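Local structure of baculoviral IAP repeat-containing protein 2 (3M1D) at residues 49-54 with 72-78; 25-29 with 59-63. The protein is an inhibitor-of-apoptosis family member whose zinc-binding BIR1 domain, the part modelled here, probably serves in its recruitment by TRAF2. All coordinates share one frame. Residue numbers count along the deposited sequence, not the author numbering.

Contact 1 (49-54 with 72-78); sequences CFCCGL and LYPSCSF. With ZN (zinc ion), chain C.
This is the zinc site of a BIR domain: a CxxC turn leaving strand 47-49 faces the link between helices 65-72 and 77-83. Cys49 SG (2.4 Å), Cys52 SG (2.3 Å) and Cys76 SG (2.3 Å) bind ZN, and His69 is the fourth ligand. Cys49 and Cys76 take chi1 t, Cys52 p. Within the turn Cys51 N and Cys52 N donate to Cys49 SG (3.2 and 3.5 Å), Leu54 N to Cys52 SG (3.5 Å), and Gly53, at phi/psi 78/7, sends its N to Cys49 O (2.9 Å). Opposite, a type I turn from Tyr73 ends at Cys76, the N-cap. CA atoms pair Cys51 with Phe78 (6.2 Å), Cys52 with Cys76 (5.5 Å) and Leu54 with Tyr73 (7.0 Å).

Bumps meet hollows beside the metal. Leu54 rests in the notch formed by Leu72 and Tyr73, closest at CD1 to Leu72 CB (4.1 Å) and CD2 to Tyr73 CB (4.2 Å); Cys52 CB nestles 3.7 Å from Tyr73 CD2. At the other end Cys51 CB lies 3.6 Å from Cys76 SG and 3.7 Å from Phe78 CB, and Phe78 N makes a weak hydrogen bond to Cys51 SG (3.7 Å). Phe50 (chi1 p) turns its edge to the face of Phe78 (chi1 t) in a T-shaped stack, planes at 79°, centroids 4.9 Å apart, with Phe50 CZ 3.5 Å from Phe78 CD1.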
# COMPACT_ATOMS: atom_id res chain seq x y z
N CYS A 49 2.16 -0.97 5.34
CA CYS A 49 3.43 -0.96 4.62
C CYS A 49 4.33 -2.08 5.11
O CYS A 49 4.51 -2.27 6.31
CB CYS A 49 4.16 0.37 4.78
SG CYS A 49 5.76 0.39 3.93
N PHE A 50 4.87 -2.84 4.16
CA PHE A 50 5.76 -3.94 4.48
C PHE A 50 7.06 -3.44 5.12
O PHE A 50 7.74 -4.18 5.82
CB PHE A 50 6.07 -4.78 3.23
CG PHE A 50 7.11 -4.18 2.31
CD1 PHE A 50 8.26 -4.88 1.99
CD2 PHE A 50 6.92 -2.92 1.75
CE1 PHE A 50 9.22 -4.34 1.14
CE2 PHE A 50 7.86 -2.37 0.89
CZ PHE A 50 9.02 -3.09 0.60
N CYS A 51 7.39 -2.17 4.88
CA CYS A 51 8.65 -1.62 5.38
C CYS A 51 8.54 -0.95 6.74
O CYS A 51 9.33 -1.22 7.63
CB CYS A 51 9.24 -0.62 4.38
SG CYS A 51 10.81 0.11 4.94
N CYS A 52 7.55 -0.07 6.89
CA CYS A 52 7.46 0.73 8.12
C CYS A 52 6.23 0.41 8.96
O CYS A 52 6.11 0.89 10.08
CB CYS A 52 7.48 2.22 7.80
SG CYS A 52 5.97 2.85 6.93
N GLY A 53 5.31 -0.39 8.43
CA GLY A 53 4.12 -0.74 9.20
C GLY A 53 3.04 0.34 9.25
O GLY A 53 2.06 0.20 9.98
N LEU A 54 3.19 1.42 8.49
CA LEU A 54 2.11 2.42 8.42
C LEU A 54 0.80 1.74 7.99
O LEU A 54 0.80 0.96 7.04
CB LEU A 54 2.47 3.53 7.44
CG LEU A 54 1.40 4.58 7.13
CD1 LEU A 54 1.18 5.51 8.32
CD2 LEU A 54 1.85 5.38 5.91
N LEU A 72 2.61 10.84 5.55
CA LEU A 72 2.35 10.39 6.91
C LEU A 72 3.59 9.83 7.58
O LEU A 72 3.83 10.10 8.76
CB LEU A 72 1.23 9.36 6.94
CG LEU A 72 -0.13 9.92 6.52
CD1 LEU A 72 -1.05 8.78 6.06
CD2 LEU A 72 -0.76 10.69 7.66
N TYR A 73 4.36 9.06 6.82
CA TYR A 73 5.56 8.43 7.36
C TYR A 73 6.77 8.53 6.43
O TYR A 73 7.18 7.53 5.82
CB TYR A 73 5.29 6.98 7.76
CG TYR A 73 6.12 6.57 8.96
CD1 TYR A 73 5.78 7.01 10.23
CD2 TYR A 73 7.27 5.80 8.80
CE1 TYR A 73 6.55 6.67 11.33
CE2 TYR A 73 8.04 5.46 9.90
CZ TYR A 73 7.68 5.90 11.15
OH TYR A 73 8.45 5.56 12.23
N PRO A 74 7.35 9.73 6.32
CA PRO A 74 8.45 10.04 5.40
C PRO A 74 9.73 9.25 5.70
O PRO A 74 10.57 9.13 4.81
CB PRO A 74 8.72 11.53 5.64
CG PRO A 74 7.67 12.02 6.57
CD PRO A 74 7.06 10.84 7.24
N SER A 75 9.88 8.74 6.92
CA SER A 75 11.14 8.09 7.31
C SER A 75 11.26 6.65 6.82
O SER A 75 12.31 6.02 6.95
CB SER A 75 11.36 8.18 8.82
OG SER A 75 10.40 7.41 9.53
N CYS A 76 10.17 6.14 6.24
CA CYS A 76 10.18 4.82 5.62
C CYS A 76 11.21 4.76 4.50
O CYS A 76 11.10 5.48 3.51
CB CYS A 76 8.79 4.50 5.05
SG CYS A 76 8.71 2.94 4.14
N SER A 77 12.20 3.88 4.65
CA SER A 77 13.24 3.73 3.63
C SER A 77 12.66 3.34 2.28
O SER A 77 13.14 3.78 1.24
CB SER A 77 14.28 2.67 4.04
OG SER A 77 14.94 3.04 5.23
N PHE A 78 11.64 2.49 2.28
CA PHE A 78 11.06 2.08 1.02
C PHE A 78 10.46 3.28 0.29
O PHE A 78 10.82 3.56 -0.86
CB PHE A 78 10.00 0.99 1.19
CG PHE A 78 9.23 0.71 -0.06
CD1 PHE A 78 9.76 -0.13 -1.04
CD2 PHE A 78 8.00 1.30 -0.29
CE1 PHE A 78 9.06 -0.39 -2.21
CE2 PHE A 78 7.30 1.05 -1.46
CZ PHE A 78 7.83 0.21 -2.43
ZN ZN C . 6.48 2.49 4.69

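Contact 2 (25-29 with 59-63); sequences GVPVS and WKLGD
Two irregular loops meet here. Residues 25-29 run directly into helix 30-35, residues 59-63 lead toward helix 65-72, and the closest register is Pro27 with Leu61, whose CA atoms are 4.9 Å apart. Three apolar pairs join them. Val26 (chi1 t) and Val28 (chi1 m) both reach the base of Trp59, Val26 CG1 and Val28 CG2 each 3.9 Å from Trp59 CB, while the indole, with chi1 m and chi2 95°, leads away; Pro27 CB is 4.1 Å from Leu61 CB.

Van der Waals contacts with backbone carbonyls come next: Pro27 CD is 3.5 Å from Trp59 O, and Val28 CG1 lies against the turn, 3.6 Å from Lys60 O and 4.0 Å from Asp63 O.

Hydrogen bonds shape that turn rather than join the loops directly. It is type II, from Lys60 to Asp63, with Gly62 at phi/psi 89/-5; Asp63 N donates to Lys60 O (2.9 Å), and Lys60 N to Asp63 OD2 (2.8 Å). One water bridges the loops, donating a hydrogen bond to Pro27 O (2.6 Å) and accepting one from Gly62 N (2.9 Å).

As for charge, Asp63 forms a salt bridge with Lys68, which also makes a cation-pi contact with Trp59. The Trp-x-x-Gly-Asp turn of Trp59, Gly62 and Asp63, just ahead of the helix that carries the zinc-binding histidine, is a signature of BIR domains.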
# COMPACT_ATOMS: atom_id res chain seq x y z
N GLY A 25 -15.61 -3.01 -3.66
CA GLY A 25 -15.94 -1.62 -3.95
C GLY A 25 -14.91 -0.55 -3.61
O GLY A 25 -15.21 0.64 -3.71
N VAL A 26 -13.70 -0.95 -3.23
CA VAL A 26 -12.68 0.03 -2.86
C VAL A 26 -12.19 0.83 -4.07
O VAL A 26 -11.81 0.25 -5.08
CB VAL A 26 -11.52 -0.62 -2.10
CG1 VAL A 26 -10.48 0.43 -1.72
CG2 VAL A 26 -12.05 -1.34 -0.86
N PRO A 27 -12.22 2.16 -3.96
CA PRO A 27 -11.99 3.07 -5.09
C PRO A 27 -10.52 3.36 -5.37
O PRO A 27 -10.21 4.40 -5.94
CB PRO A 27 -12.66 4.38 -4.64
CG PRO A 27 -13.18 4.13 -3.24
CD PRO A 27 -12.55 2.89 -2.73
N VAL A 28 -9.62 2.47 -4.96
CA VAL A 28 -8.22 2.60 -5.33
C VAL A 28 -7.72 1.23 -5.78
O VAL A 28 -8.11 0.21 -5.22
CB VAL A 28 -7.35 3.16 -4.18
CG1 VAL A 28 -7.92 4.48 -3.66
CG2 VAL A 28 -7.21 2.14 -3.06
N SER A 29 -6.87 1.20 -6.81
CA SER A 29 -6.40 -0.06 -7.35
C SER A 29 -5.46 -0.79 -6.40
O SER A 29 -4.67 -0.18 -5.67
CB SER A 29 -5.75 0.12 -8.73
OG SER A 29 -4.42 0.58 -8.62
N TRP A 59 -10.14 4.14 2.17
CA TRP A 59 -9.62 4.70 0.92
C TRP A 59 -10.73 5.41 0.14
O TRP A 59 -11.83 4.88 0.00
CB TRP A 59 -8.99 3.59 0.07
CG TRP A 59 -7.72 3.08 0.69
CD1 TRP A 59 -7.58 1.98 1.50
CD2 TRP A 59 -6.42 3.67 0.59
NE1 TRP A 59 -6.27 1.86 1.90
CE2 TRP A 59 -5.54 2.88 1.36
CE3 TRP A 59 -5.92 4.80 -0.07
CZ2 TRP A 59 -4.19 3.17 1.47
CZ3 TRP A 59 -4.57 5.09 0.05
CH2 TRP A 59 -3.72 4.28 0.80
N LYS A 60 -10.42 6.61 -0.36
CA LYS A 60 -11.37 7.42 -1.10
C LYS A 60 -10.97 7.54 -2.56
O LYS A 60 -9.79 7.46 -2.91
CB LYS A 60 -11.46 8.83 -0.51
CG LYS A 60 -11.86 8.90 0.95
CD LYS A 60 -13.23 8.29 1.18
CE LYS A 60 -13.79 8.73 2.53
NZ LYS A 60 -14.94 7.86 2.94
N LEU A 61 -11.96 7.76 -3.43
CA LEU A 61 -11.68 7.98 -4.84
C LEU A 61 -10.61 9.06 -5.02
O LEU A 61 -10.72 10.14 -4.45
CB LEU A 61 -12.96 8.41 -5.55
CG LEU A 61 -12.94 8.57 -7.06
CD1 LEU A 61 -12.46 7.30 -7.72
CD2 LEU A 61 -14.34 8.94 -7.54
N GLY A 62 -9.57 8.75 -5.79
CA GLY A 62 -8.54 9.73 -6.08
C GLY A 62 -7.39 9.74 -5.08
O GLY A 62 -6.40 10.45 -5.27
N ASP A 63 -7.51 8.96 -4.02
CA ASP A 63 -6.44 8.88 -3.02
C ASP A 63 -5.17 8.31 -3.63
O ASP A 63 -5.20 7.31 -4.34
CB ASP A 63 -6.85 8.00 -1.84
CG ASP A 63 -7.60 8.77 -0.78
OD1 ASP A 63 -7.62 10.02 -0.84
OD2 ASP A 63 -8.16 8.12 0.12
O HOH W 1 -8.88 6.27 -7.11

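Overall arrangement
Contacts 1 and 2 sit on opposite sides of the small domain's centre, their own centres 20 Å apart and their nearest atoms about 7 Å apart, without touching. Their segments alternate along the chain: 25-29, 49-54, 59-63, 72-78. Between 49-54 and 59-63 runs strand 55-56; helix 65-72 leads from 59-63 into 72-78, and carries the zinc ligand His69 and, one residue earlier, Lys68, the partner of Asp63 and Trp59 in contact 2. One helix thus connects the two contacts. Contact 1 is organised around the metal, whereas contact 2 is metal-free packing, with the Trp59 side chain about 11 Å from the zinc.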